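Pullulanase (Bacillus acidopullulyticus, PDB 2WAN) hydrolyses the alpha-1,6-glucosidic linkages of pullulan and the alpha-1,6 branch points of starch-type polysaccharides, as a debranching enzyme with an alpha-amylase-type catalytic barrel. Local coordinates at residues E437-V440 / R441-S444; N737-L740 / W741-I744. All coordinates share one frame; numbering follows the deposited sequence. Where two conformers were deposited one is given.

Contact 1 (E437-V440 / R441-S444)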
# COMPACT_ATOMS: atom_id res chain seq x y z
N GLU A 437 -16.80 -1.27 3.83
CA GLU A 437 -15.79 -0.85 4.82
C GLU A 437 -16.43 -0.52 6.18
O GLU A 437 -17.38 0.26 6.25
CB GLU A 437 -15.00 0.36 4.32
CG GLU A 437 -13.82 0.76 5.25
CD GLU A 437 -13.08 2.01 4.73
OE1 GLU A 437 -13.72 2.94 4.20
OE2 GLU A 437 -11.85 2.06 4.87
N ALA A 438 -15.91 -1.10 7.25
CA ALA A 438 -16.46 -0.84 8.59
C ALA A 438 -15.38 -0.86 9.66
O ALA A 438 -14.48 -1.69 9.63
CB ALA A 438 -17.55 -1.89 8.93
N HIS A 439 -15.48 0.07 10.61
CA HIS A 439 -14.64 0.09 11.83
C HIS A 439 -15.35 -0.69 12.94
O HIS A 439 -16.56 -0.53 13.12
CB HIS A 439 -14.46 1.57 12.20
CG HIS A 439 -13.52 1.82 13.34
ND1 HIS A 439 -13.89 1.68 14.66
CD2 HIS A 439 -12.25 2.29 13.34
CE1 HIS A 439 -12.87 2.02 15.43
NE2 HIS A 439 -11.87 2.40 14.66
N VAL A 440 -14.62 -1.54 13.66
CA VAL A 440 -15.26 -2.40 14.68
C VAL A 440 -16.00 -1.59 15.76
O VAL A 440 -17.09 -2.00 16.20
CB VAL A 440 -14.23 -3.36 15.34
CG1 VAL A 440 -14.87 -4.17 16.47
CG2 VAL A 440 -13.64 -4.32 14.27
N ARG A 441 -15.43 -0.46 16.20
CA ARG A 441 -16.13 0.34 17.20
C ARG A 441 -17.36 1.03 16.57
O ARG A 441 -18.48 0.91 17.09
CB ARG A 441 -15.21 1.37 17.84
CG ARG A 441 -15.89 2.12 18.98
CD ARG A 441 -14.93 3.07 19.71
NE ARG A 441 -15.63 3.84 20.74
CZ ARG A 441 -15.86 3.42 21.99
NH1 ARG A 441 -15.44 2.22 22.42
NH2 ARG A 441 -16.53 4.21 22.84
N ASP A 442 -17.17 1.68 15.42
CA ASP A 442 -18.29 2.44 14.80
C ASP A 442 -19.52 1.57 14.60
O ASP A 442 -20.66 2.02 14.77
CB ASP A 442 -17.95 2.96 13.41
CG ASP A 442 -16.81 3.94 13.38
OD1 ASP A 442 -16.27 4.32 14.43
OD2 ASP A 442 -16.44 4.33 12.25
N PHE A 443 -19.29 0.32 14.19
CA PHE A 443 -20.38 -0.57 13.77
C PHE A 443 -21.49 -0.71 14.81
O PHE A 443 -22.68 -0.76 14.44
CB PHE A 443 -19.80 -1.95 13.44
CG PHE A 443 -20.77 -2.87 12.75
CD1 PHE A 443 -21.27 -2.53 11.49
CD2 PHE A 443 -21.18 -4.06 13.36
CE1 PHE A 443 -22.17 -3.39 10.83
CE2 PHE A 443 -22.07 -4.93 12.70
CZ PHE A 443 -22.58 -4.57 11.45
N SER A 444 -21.12 -0.75 16.10
CA SER A 444 -22.09 -1.14 17.13
C SER A 444 -22.10 -0.27 18.40
O SER A 444 -22.89 -0.52 19.31
CB SER A 444 -21.80 -2.60 17.53
OG SER A 444 -20.51 -2.69 18.12
O HOH W 1 -16.98 2.49 10.18
O HOH W 2 -18.75 -3.99 16.64
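H439 caps the short, weakly bonded helix 440-444 with its imidazole. ND1 accepts two weak hydrogen bonds: R441 N lies 3.1 Å from H439 ND1 at an oblique approach to the ring, and D442 N lies 3.4 Å from H439 ND1, near the ring plane at its edge. CG stands anti to the backbone N (chi1 -174°), which brings the ring alongside R441, whose CA lies at its edge; H439 CE1 is 3.4 Å from R441 CB. The D442 side chain crosses that of H439 at about a right angle, yet the carboxylate plane is only 21° from the ring, with D442 OD2 3.4 Å from H439 CB. A water bridges H439 N and D442 OD2, accepting from the first and donating to the second. F443 N donates a hydrogen bond to H439 O (3.1 Å). A second water donates to V440 O and accepts from S444 OG.

Farther out, H439 NE2 binds N506 O and D442 OD1 binds Y505 OH, while R441 forms salt bridges with D503 and D797. The turn directly follows 435-438, first strand of the alpha-amylase-type (beta/alpha)8 barrel, with V440 against L488 of the adjacent parallel strand 485-488 and the F443 ring stacked on F460.

Contact 2 (N737-L740 / W741-I744)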
# COMPACT_ATOMS: atom_id res chain seq x y z
N ASN A 737 -11.50 11.50 4.30
CA ASN A 737 -12.30 12.59 3.72
C ASN A 737 -13.77 12.53 4.20
O ASN A 737 -14.03 12.09 5.32
CB ASN A 737 -12.16 12.58 2.19
CG ASN A 737 -10.70 12.54 1.74
OD1 ASN A 737 -9.94 13.48 2.00
ND2 ASN A 737 -10.30 11.45 1.09
N MET A 738 -14.72 12.97 3.36
CA MET A 738 -16.09 13.13 3.82
C MET A 738 -17.02 11.98 3.43
O MET A 738 -16.82 11.32 2.42
CB MET A 738 -16.63 14.47 3.31
CG MET A 738 -15.68 15.62 3.59
SD MET A 738 -16.28 17.16 2.86
CE MET A 738 -17.77 17.44 3.83
N THR A 739 -18.06 11.75 4.24
CA THR A 739 -19.09 10.81 3.81
C THR A 739 -19.79 11.47 2.61
O THR A 739 -19.73 12.71 2.45
CB THR A 739 -20.13 10.51 4.89
OG1 THR A 739 -20.97 11.66 5.11
CG2 THR A 739 -19.46 10.09 6.21
N LEU A 740 -20.43 10.68 1.76
CA LEU A 740 -21.04 11.25 0.57
C LEU A 740 -22.15 12.23 0.93
O LEU A 740 -22.28 13.26 0.28
CB LEU A 740 -21.55 10.17 -0.41
CG LEU A 740 -21.89 10.71 -1.81
CD1 LEU A 740 -20.74 11.53 -2.40
CD2 LEU A 740 -22.30 9.57 -2.78
N TRP A 741 -22.90 11.94 1.99
CA TRP A 741 -24.01 12.82 2.40
C TRP A 741 -23.45 14.20 2.76
O TRP A 741 -23.98 15.24 2.33
CB TRP A 741 -24.83 12.21 3.57
CG TRP A 741 -26.13 12.97 3.82
CD1 TRP A 741 -26.50 13.60 4.97
CD2 TRP A 741 -27.19 13.18 2.87
NE1 TRP A 741 -27.75 14.18 4.81
CE2 TRP A 741 -28.20 13.93 3.53
CE3 TRP A 741 -27.40 12.80 1.53
CZ2 TRP A 741 -29.39 14.33 2.89
CZ3 TRP A 741 -28.58 13.18 0.90
CH2 TRP A 741 -29.56 13.95 1.58
N ASP A 742 -22.35 14.20 3.52
CA ASP A 742 -21.68 15.44 3.94
C ASP A 742 -21.05 16.15 2.74
O ASP A 742 -21.12 17.38 2.64
CB ASP A 742 -20.62 15.13 4.99
CG ASP A 742 -21.21 14.74 6.34
OD1 ASP A 742 -22.45 14.70 6.48
OD2 ASP A 742 -20.43 14.49 7.26
N LYS A 743 -20.42 15.37 1.87
CA LYS A 743 -19.77 15.92 0.66
C LYS A 743 -20.78 16.64 -0.23
O LYS A 743 -20.50 17.74 -0.72
CB LYS A 743 -19.08 14.80 -0.13
CG LYS A 743 -18.75 15.13 -1.58
CD LYS A 743 -17.71 16.24 -1.72
CE LYS A 743 -17.80 16.86 -3.11
NZ LYS A 743 -16.79 17.97 -3.30
N ILE A 744 -21.95 16.02 -0.44
CA ILE A 744 -22.97 16.59 -1.30
C ILE A 744 -23.60 17.84 -0.65
O ILE A 744 -23.95 18.80 -1.35
CB ILE A 744 -24.03 15.55 -1.73
CG1 ILE A 744 -23.39 14.49 -2.64
CG2 ILE A 744 -25.23 16.26 -2.44
CD1 ILE A 744 -24.32 13.34 -2.99
O HOH W 3 -17.92 13.76 6.33
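L740 and I744 pack one turn apart on helix 740-747. L740 CB meets only the adjoining backbone, at W741 N; from there the chain runs with CG anti to the backbone N (chi1 -166°). L740 CG meets I744 CD1 at 3.8 Å, and L740 CD1 lies 4.0 Å from I744 CG1 and beside K743 CG. I744 CG1 also lies 3.4 Å from L740 O, and I744 N donates to L740 O (2.9 Å), tilted 22° from the carbonyl plane. With only a methyl here, as in an alanine, I744 CD1 is likely to lose its leucine CG and CD1 neighbours, leaving a gap on this side of the helix.

T739 is the N-cap. Its OG1 sits between the backbone N and the carbonyl carbon (chi1 71°), which turns it to D742 N; T739 OG1 accepts a weak hydrogen bond from D742 N at 3.3 Å, lies equally close to D742 CG, and also hydrogen-bonds R784 O. K743 N donates to T739 O (2.8 Å), nearly in line with the carbonyl. A water accepts from T739 N and donates to D742 OD2; the carboxylate is further fixed by T785 OG1 and the backbone N atoms of K786 and G788.

The cap thus joins the loop after barrel strand 728-730 to helix 740-747. Helix 753-769 meets it through H764 on L740 and through R756 on both W741 and I744. Helix 681-688 presents D688 to L740 and K743, and K743 NZ binds the carbonyl oxygens of K694 and A696.

Both contacts are N-terminal helix caps in the catalytic barrel domain, their centres about 18 Å apart and their nearest atoms about 9 Å, without touching. In each, an aspartate three residues after the cap shares a water with the cap residue's backbone N. The caps differ in chemistry: contact 1 uses an imidazole and is ringed by charged and aromatic partners, whereas contact 2 uses a hydroxyl and adds aliphatic packing. Contact 1 is wholly buried, directly after the first barrel strand; contact 2 is mostly buried, with M738 partly exposed, in the loop leaving the seventh. R784 is a common neighbour, reaching D442 by a long, weak ion pair and T739 through its carbonyl.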